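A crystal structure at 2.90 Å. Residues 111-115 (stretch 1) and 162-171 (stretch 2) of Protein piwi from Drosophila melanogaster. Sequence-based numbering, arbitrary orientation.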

# COMPACT_ATOMS: atom_id res chain seq x y z
N SER A 111 37.82 2.26 16.79
CA SER A 111 37.06 1.78 15.65
C SER A 111 35.80 1.06 16.12
O SER A 111 35.87 0.15 16.95
N GLY A 112 34.65 1.49 15.60
CA GLY A 112 33.43 0.78 15.91
C GLY A 112 33.51 -0.66 15.42
O GLY A 112 33.98 -0.93 14.32
N TYR A 113 33.07 -1.59 16.27
CA TYR A 113 33.09 -3.00 15.91
C TYR A 113 31.82 -3.66 16.43
O TYR A 113 31.22 -3.21 17.40
N LEU A 114 31.42 -4.73 15.76
CA LEU A 114 30.21 -5.48 16.10
C LEU A 114 30.63 -6.86 16.58
O LEU A 114 31.15 -7.66 15.80
N PHE A 115 30.39 -7.14 17.86
CA PHE A 115 30.80 -8.41 18.46
C PHE A 115 29.59 -9.05 19.11
O PHE A 115 28.90 -8.41 19.92
N GLN A 162 23.16 -6.35 6.28
CA GLN A 162 22.81 -6.54 7.68
C GLN A 162 23.76 -5.79 8.60
O GLN A 162 23.33 -5.15 9.57
N VAL A 163 25.07 -5.85 8.31
CA VAL A 163 26.05 -5.10 9.08
C VAL A 163 25.80 -3.60 8.95
O VAL A 163 25.85 -2.86 9.94
N LEU A 164 25.52 -3.14 7.73
CA LEU A 164 25.24 -1.71 7.54
C LEU A 164 23.99 -1.29 8.31
O LEU A 164 23.95 -0.20 8.89
N ASN A 165 22.97 -2.15 8.33
CA ASN A 165 21.75 -1.84 9.07
C ASN A 165 22.02 -1.76 10.57
O ASN A 165 21.51 -0.87 11.25
N LEU A 166 22.81 -2.70 11.10
CA LEU A 166 23.14 -2.64 12.52
C LEU A 166 23.94 -1.38 12.86
O LEU A 166 23.72 -0.75 13.90
N ILE A 167 24.87 -0.99 11.97
CA ILE A 167 25.65 0.22 12.19
C ILE A 167 24.73 1.44 12.22
O ILE A 167 24.83 2.31 13.10
N LEU A 168 23.83 1.53 11.24
CA LEU A 168 22.93 2.68 11.18
C LEU A 168 21.96 2.71 12.35
O LEU A 168 21.62 3.79 12.84
N ARG A 169 21.53 1.54 12.84
CA ARG A 169 20.68 1.52 14.03
C ARG A 169 21.46 1.98 15.26
O ARG A 169 20.93 2.73 16.09
N ARG A 170 22.71 1.54 15.39
CA ARG A 170 23.56 2.03 16.47
C ARG A 170 23.72 3.54 16.42
O ARG A 170 23.76 4.21 17.46
N SER A 171 23.80 4.10 15.21
CA SER A 171 23.88 5.55 15.07
C SER A 171 22.56 6.22 15.46
O SER A 171 22.54 7.21 16.20

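Leu114 supplies most of the first stretch's share of the contact: in the strand part of that stretch, it meets four residues of the helix, and no hydrogen bond crosses between the two segments. Its CA-to-CB bond points toward the helix, and the m,t rotamer (chi1 -51°, chi2 179°) extends the branched end toward the apolar side chains of the helix. There Leu114 CD1 lies 3.8 Å from Val163 CG1, 4.1 Å from Leu166 CB and 4.1 Å from Ile167 CG1. Leu166 and Ile167 follow Val163 by three and four residues, so the helix brings all three to the same side. Val163, with chi1 t, and Ile167, m,t, both leave the backbone sideways, although the end of the Ile167 side chain comes nearer the other stretch. Leu166 points toward the strand but offers its CB, with chi1 between wells at -97°.

One turn further on, Arg170 reaches across with chi1 to chi3 all t, an extended chain that lets its guanidinium pass the other methyl of Leu114, CD2 to NH1 being 4.3 Å. Arg170 NH1 also approaches Tyr113 O at 3.5 Å, an electrostatically favourable proximity without a hydrogen bond, and Gly112 CA at 4.0 Å. An ideal CB on Gly112 would point toward the helix, 3.5 Å from Arg170 NH1, close but not a clash, so this contact alone does not demand glycine. The Tyr113 side chain, chi1 p, points away.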

# COMPACT_ATOMS: atom_id res chain seq x y z
CB SER A 111 37.92 0.84 14.80
OG SER A 111 37.11 -0.06 14.07
CB TYR A 113 34.34 -3.71 16.46
CG TYR A 113 34.38 -3.88 17.96
CD1 TYR A 113 34.94 -2.91 18.78
CD2 TYR A 113 33.88 -5.03 18.56
CE1 TYR A 113 34.98 -3.07 20.15
CE2 TYR A 113 33.92 -5.20 19.93
CZ TYR A 113 34.47 -4.21 20.72
OH TYR A 113 34.51 -4.37 22.08
CB LEU A 114 29.26 -5.57 14.90
CG LEU A 114 28.95 -4.24 14.21
CD1 LEU A 114 28.01 -4.47 13.03
CD2 LEU A 114 28.35 -3.25 15.19
CB PHE A 115 31.92 -8.19 19.48
CG PHE A 115 32.50 -9.47 20.01
CD1 PHE A 115 32.96 -10.44 19.15
CD2 PHE A 115 32.62 -9.68 21.38
CE1 PHE A 115 33.51 -11.62 19.63
CE2 PHE A 115 33.17 -10.85 21.87
CZ PHE A 115 33.61 -11.82 20.99
CB GLN A 162 22.77 -8.03 8.02
CG GLN A 162 21.68 -8.80 7.31
CD GLN A 162 21.70 -10.28 7.63
OE1 GLN A 162 22.50 -10.74 8.44
NE2 GLN A 162 20.82 -11.04 6.98
CB VAL A 163 27.48 -5.47 8.64
CG1 VAL A 163 28.49 -4.51 9.25
CG2 VAL A 163 27.80 -6.90 9.04
CB LEU A 164 25.10 -1.40 6.05
CG LEU A 164 26.40 -1.14 5.30
CD1 LEU A 164 26.13 -0.85 3.84
CD2 LEU A 164 27.17 0.02 5.94
CB ASN A 165 20.67 -2.88 8.78
CG ASN A 165 19.55 -2.33 7.93
OD1 ASN A 165 19.58 -2.43 6.70
ND2 ASN A 165 18.55 -1.75 8.58
CB LEU A 166 23.91 -3.90 12.94
CG LEU A 166 23.05 -5.00 13.58
CD1 LEU A 166 22.43 -4.50 14.87
CD2 LEU A 166 21.98 -5.48 12.61
CB ILE A 167 26.74 0.36 11.12
CG1 ILE A 167 27.80 -0.73 11.29
CG2 ILE A 167 27.37 1.75 11.17
CD1 ILE A 167 28.81 -0.78 10.16
CB LEU A 168 22.17 2.69 9.85
CG LEU A 168 23.05 2.94 8.63
CD1 LEU A 168 22.20 3.09 7.38
CD2 LEU A 168 23.93 4.16 8.83
CB ARG A 169 20.12 0.11 14.25
CG ARG A 169 19.08 -0.32 13.22
CD ARG A 169 18.49 -1.68 13.58
NE ARG A 169 17.75 -1.64 14.83
CZ ARG A 169 17.20 -2.70 15.42
NH1 ARG A 169 17.32 -3.90 14.87
NH2 ARG A 169 16.55 -2.56 16.56
CB ARG A 170 24.93 1.34 16.40
CG ARG A 170 25.86 1.63 17.57
CD ARG A 170 27.18 0.91 17.38
NE ARG A 170 28.15 1.25 18.41
CZ ARG A 170 29.41 0.81 18.43
NH1 ARG A 170 29.85 0.02 17.46
NH2 ARG A 170 30.23 1.17 19.41
CB SER A 171 24.27 5.93 13.64
OG SER A 171 24.43 7.33 13.52